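Side-chain contacts in SAS-6 (PDB 4CKM), which probably builds the hub of the centriolar and basal-body cartwheel, its N-terminal domain being the part described here: residues Val63-Gly68 against Tyr121-Leu126; Gln107-Leu112 against Glu167-Val172. One frame throughout, in Å; residues are numbered along the deposited sequence. Where two conformers were deposited one is given.

Contact 1. Residues Val63-Gly68 against Tyr121-Leu126; sequences VYVRTG and YLVGML
Val65 on the strand meets Val123 and Leu126 on the helix through apolar side-chain carbons, and Val63 extends the same patch by touching Leu126. The closest packing lies around CG2 of Val123, which faces the fork of Val65 and comes within 3.9 Å of Val65 CG1. Val65 CB and CG2 lie at almost the same range from that methyl, so both branches straddle it. One turn further along the helix, CD1 of Leu126 reaches both strand valines, 4.1 Å from CG2 of Val63 and 4.2 Å from CG2 of Val65. In Val65 the methyl CG1 stands trans to the backbone N (chi1 178°), which leaves CG2 beside that N, and both methyls are carried to the helix face. The segments 63-68 and 121-126 run nearly antiparallel, at 160°, with their axes 10.0 Å apart, which is ordinary spacing for a helix lying on a sheet.

Leu41 of strand 39-50 touches both Val63 and Leu126, while Leu122 reaches Val81 of strand 76-85, so the helix packs over several neighbouring strands.

The other side of the strand is looser and polar. Tyr64 points away from the helix and is partly exposed; its OH accepts a bond from Arg66 NH1 at 3.2 Å. The bond is bent, and the hydroxyl sits 30° out of the guanidinium plane. Valine, branched at CB, suits the inward strand positions because it is compact and favours extended backbone, whereas the long polar side chains suit the partly exposed side. With no hydrogen bond across the interface, the helix is held to the sheet here by shape and by burial of hydrocarbon.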
# COMPACT_ATOMS: atom_id res chain seq x y z
N VAL A 63 17.34 -14.50 -4.85
CA VAL A 63 16.00 -14.74 -4.41
C VAL A 63 15.60 -16.14 -4.83
O VAL A 63 15.93 -16.59 -5.93
CB VAL A 63 15.03 -13.69 -4.96
CG1 VAL A 63 14.82 -13.85 -6.45
CG2 VAL A 63 13.70 -13.80 -4.25
N TYR A 64 14.87 -16.80 -3.94
CA TYR A 64 14.60 -18.23 -4.06
C TYR A 64 13.19 -18.52 -3.57
O TYR A 64 12.81 -18.15 -2.46
CB TYR A 64 15.65 -18.97 -3.23
CG TYR A 64 15.56 -20.49 -3.18
CD1 TYR A 64 16.10 -21.28 -4.19
CD2 TYR A 64 14.98 -21.13 -2.09
CE1 TYR A 64 16.05 -22.67 -4.13
CE2 TYR A 64 14.92 -22.51 -2.02
CZ TYR A 64 15.45 -23.27 -3.03
OH TYR A 64 15.39 -24.63 -2.96
N VAL A 65 12.38 -19.12 -4.42
CA VAL A 65 11.02 -19.46 -4.06
C VAL A 65 10.84 -20.96 -4.29
O VAL A 65 11.11 -21.46 -5.39
CB VAL A 65 9.98 -18.67 -4.90
CG1 VAL A 65 8.56 -19.09 -4.54
CG2 VAL A 65 10.13 -17.17 -4.72
N ARG A 66 10.40 -21.66 -3.25
CA ARG A 66 10.18 -23.11 -3.31
C ARG A 66 8.85 -23.49 -2.64
O ARG A 66 8.47 -22.89 -1.63
CB ARG A 66 11.32 -23.84 -2.60
CG ARG A 66 11.26 -25.36 -2.71
CD ARG A 66 12.45 -26.02 -2.02
NE ARG A 66 12.39 -25.94 -0.56
CZ ARG A 66 13.44 -25.97 0.28
NH1 ARG A 66 14.69 -26.06 -0.18
NH2 ARG A 66 13.24 -25.89 1.59
N THR A 67 8.14 -24.44 -3.25
CA THR A 67 6.96 -25.06 -2.64
C THR A 67 7.34 -26.42 -2.12
O THR A 67 8.12 -27.13 -2.74
CB THR A 67 5.81 -25.26 -3.64
OG1 THR A 67 6.23 -26.15 -4.68
CG2 THR A 67 5.39 -23.94 -4.25
N GLY A 68 6.77 -26.80 -0.97
CA GLY A 68 6.97 -28.13 -0.42
C GLY A 68 5.95 -28.48 0.66
O GLY A 68 4.78 -28.07 0.59
N TYR A 121 2.28 -16.12 -8.87
CA TYR A 121 2.11 -14.69 -9.05
C TYR A 121 3.37 -13.98 -8.59
O TYR A 121 3.90 -13.10 -9.25
CB TYR A 121 0.85 -14.23 -8.29
CG TYR A 121 0.86 -12.82 -7.72
CD1 TYR A 121 0.94 -11.70 -8.55
CD2 TYR A 121 0.72 -12.60 -6.32
CE1 TYR A 121 0.91 -10.41 -8.02
CE2 TYR A 121 0.70 -11.32 -5.79
CZ TYR A 121 0.79 -10.23 -6.65
OH TYR A 121 0.76 -8.95 -6.16
N LEU A 122 3.87 -14.39 -7.45
CA LEU A 122 5.02 -13.76 -6.87
C LEU A 122 6.21 -13.96 -7.79
O LEU A 122 6.95 -13.02 -8.09
CB LEU A 122 5.30 -14.37 -5.51
CG LEU A 122 6.30 -13.65 -4.64
CD1 LEU A 122 5.80 -12.25 -4.30
CD2 LEU A 122 6.51 -14.48 -3.39
N VAL A 123 6.37 -15.19 -8.26
CA VAL A 123 7.46 -15.53 -9.15
C VAL A 123 7.41 -14.74 -10.49
O VAL A 123 8.44 -14.30 -10.99
CB VAL A 123 7.50 -17.06 -9.38
CG1 VAL A 123 8.34 -17.46 -10.58
CG2 VAL A 123 8.04 -17.73 -8.12
N GLY A 124 6.23 -14.56 -11.05
CA GLY A 124 6.08 -13.79 -12.26
C GLY A 124 6.66 -12.39 -12.09
O GLY A 124 7.43 -11.93 -12.92
N MET A 125 6.29 -11.74 -10.99
CA MET A 125 6.82 -10.44 -10.67
C MET A 125 8.31 -10.45 -10.47
O MET A 125 9.03 -9.59 -10.99
CB MET A 125 6.17 -9.89 -9.40
CG MET A 125 4.69 -9.60 -9.53
SD MET A 125 4.06 -8.49 -8.24
CE MET A 125 4.36 -9.49 -6.80
N LEU A 126 8.81 -11.40 -9.69
CA LEU A 126 10.21 -11.37 -9.34
C LEU A 126 11.05 -11.67 -10.57
O LEU A 126 12.08 -11.03 -10.78
CB LEU A 126 10.54 -12.34 -8.21
CG LEU A 126 9.93 -11.99 -6.86
CD1 LEU A 126 10.03 -13.14 -5.89
CD2 LEU A 126 10.60 -10.78 -6.27

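Contact 2. Residues Gln107-Leu112 against Glu167-Val172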
# COMPACT_ATOMS: atom_id res chain seq x y z
N GLN A 107 -6.64 -12.49 3.25
CA GLN A 107 -7.57 -11.43 3.62
C GLN A 107 -6.83 -10.14 3.99
O GLN A 107 -7.21 -9.06 3.54
CB GLN A 107 -8.49 -11.86 4.77
CG GLN A 107 -9.52 -12.91 4.36
CD GLN A 107 -10.12 -13.65 5.54
OE1 GLN A 107 -10.20 -13.11 6.64
NE2 GLN A 107 -10.52 -14.88 5.31
N HIS A 108 -5.78 -10.26 4.78
CA HIS A 108 -5.01 -9.11 5.22
C HIS A 108 -4.31 -8.38 4.07
O HIS A 108 -4.24 -7.17 4.08
CB HIS A 108 -3.97 -9.53 6.27
CG HIS A 108 -3.20 -8.38 6.83
ND1 HIS A 108 -1.97 -7.98 6.34
CD2 HIS A 108 -3.51 -7.50 7.82
CE1 HIS A 108 -1.55 -6.92 7.00
NE2 HIS A 108 -2.46 -6.61 7.91
N LEU A 109 -3.81 -9.10 3.06
CA LEU A 109 -3.22 -8.44 1.89
C LEU A 109 -4.20 -8.18 0.73
O LEU A 109 -3.82 -7.61 -0.32
CB LEU A 109 -2.04 -9.27 1.41
CG LEU A 109 -0.88 -9.38 2.41
CD1 LEU A 109 0.16 -10.33 1.86
CD2 LEU A 109 -0.26 -8.02 2.65
N GLU A 110 -5.45 -8.61 0.88
CA GLU A 110 -6.46 -8.52 -0.18
C GLU A 110 -6.01 -9.22 -1.45
O GLU A 110 -6.19 -8.74 -2.57
CB GLU A 110 -6.87 -7.06 -0.42
CG GLU A 110 -7.16 -6.33 0.89
CD GLU A 110 -8.11 -5.15 0.78
OE1 GLU A 110 -8.87 -5.01 -0.21
OE2 GLU A 110 -8.14 -4.36 1.74
N LEU A 111 -5.47 -10.40 -1.29
CA LEU A 111 -5.10 -11.21 -2.44
C LEU A 111 -6.33 -11.86 -3.07
O LEU A 111 -7.28 -12.23 -2.37
CB LEU A 111 -4.14 -12.29 -1.99
CG LEU A 111 -2.75 -11.76 -1.61
CD1 LEU A 111 -2.04 -12.79 -0.76
CD2 LEU A 111 -1.95 -11.44 -2.87
N LEU A 112 -6.32 -12.00 -4.39
CA LEU A 112 -7.39 -12.64 -5.12
C LEU A 112 -7.05 -14.08 -5.47
O LEU A 112 -7.94 -14.88 -5.68
CB LEU A 112 -7.72 -11.86 -6.38
CG LEU A 112 -8.30 -10.46 -6.13
CD1 LEU A 112 -8.61 -9.80 -7.45
CD2 LEU A 112 -9.57 -10.49 -5.28
N GLU A 167 2.94 0.63 -3.39
CA GLU A 167 3.31 -0.68 -2.91
C GLU A 167 2.29 -1.73 -3.39
O GLU A 167 1.11 -1.58 -3.15
CB GLU A 167 3.39 -0.65 -1.41
CG GLU A 167 3.78 -1.98 -0.83
CD GLU A 167 3.59 -1.99 0.66
OE1 GLU A 167 4.39 -1.33 1.36
OE2 GLU A 167 2.63 -2.65 1.11
N HIS A 168 2.77 -2.75 -4.10
CA HIS A 168 1.94 -3.85 -4.54
C HIS A 168 1.83 -4.90 -3.47
O HIS A 168 0.75 -5.37 -3.21
CB HIS A 168 2.46 -4.47 -5.85
CG HIS A 168 2.04 -3.70 -7.05
ND1 HIS A 168 1.08 -4.15 -7.92
CD2 HIS A 168 2.39 -2.46 -7.48
CE1 HIS A 168 0.87 -3.24 -8.85
NE2 HIS A 168 1.65 -2.20 -8.61
N ILE A 169 2.94 -5.26 -2.84
CA ILE A 169 2.88 -6.23 -1.74
C ILE A 169 4.08 -6.05 -0.84
O ILE A 169 5.10 -5.52 -1.27
CB ILE A 169 2.77 -7.66 -2.29
CG1 ILE A 169 2.47 -8.68 -1.18
CG2 ILE A 169 4.01 -8.08 -3.07
CD1 ILE A 169 2.21 -10.06 -1.76
N SER A 170 3.89 -6.38 0.43
CA SER A 170 4.96 -6.44 1.44
C SER A 170 4.94 -7.81 2.07
O SER A 170 3.85 -8.35 2.28
CB SER A 170 4.69 -5.47 2.57
OG SER A 170 4.31 -4.24 2.07
N LEU A 171 6.11 -8.33 2.39
CA LEU A 171 6.26 -9.62 3.01
C LEU A 171 7.33 -9.48 4.06
O LEU A 171 8.36 -8.82 3.82
CB LEU A 171 6.74 -10.66 2.01
CG LEU A 171 5.84 -10.89 0.82
CD1 LEU A 171 6.54 -11.81 -0.17
CD2 LEU A 171 4.49 -11.47 1.24
N VAL A 172 7.08 -10.09 5.22
CA VAL A 172 8.03 -10.08 6.30
C VAL A 172 8.84 -11.34 6.20
O VAL A 172 8.28 -12.42 6.08
CB VAL A 172 7.34 -10.02 7.68
CG1 VAL A 172 8.38 -10.13 8.80
CG2 VAL A 172 6.59 -8.71 7.80
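Leu109 brings its two methyls over strand 165-175: CD1 meets Ile169, and CD2 lies 4.1 Å from the backbone O of Ser170. The leucine lies in the last turn of helix 102-109, beside a Schellman motif whose Glu110 has positive phi (57°). One of the two bonds of that motif, from Glu110 N to Gln107 O, is weak, with a length of 3.2 Å. Both segments belong to the SAS-6 N-terminal domain, a domain of the XRCC4_N clan. In the first shell, the two side chains cross at about a right angle, and Leu109 CD1 touches both CG1 and CD1 of Ile169. The isoleucine offers that length because its CG1 is trans to the backbone N (chi1 -171°) and CD1 continues the chain outward. Leucine suits this place because its forked tip can cover hydrocarbon with one methyl and the main chain with the other.

In the next shell, Ile169 also touches Phe118 and Met125 of helix 117-130. After the turn at Glu110, Leu111 drops among Phe105, Phe118 and Tyr121, and its apolar side chain fits this aromatic surround. On the strand, Ile169 is tied by backbone bonding to Val157.

Farther out lies the second subunit. Glu110 OE2 forms a salt bridge with Arg156 of that subunit, a charge suited to the partly exposed turn, and Lys164 of the same subunit uses its NZ to bond the backbone O of His168.

In the fold
Contact 1 is core: all its touching residues are buried, and it lays helix 117-130 on strand 57-70 by hydrocarbon alone. Contact 2 lies nearer the surface and is partly buried, bringing the C-terminal part of helix 102-109 to strand 165-175 of the same sheet. Their centres are 15 Å apart, yet they join through helix 117-130, where Tyr121 packs on Leu111, Met125 on Ile169 and Leu122 on Leu171. Polar groups are more prominent around contact 2, which has several bonds to the second subunit; around contact 1, Tyr121 is the residue within reach of that subunit, stacking on its Phe163.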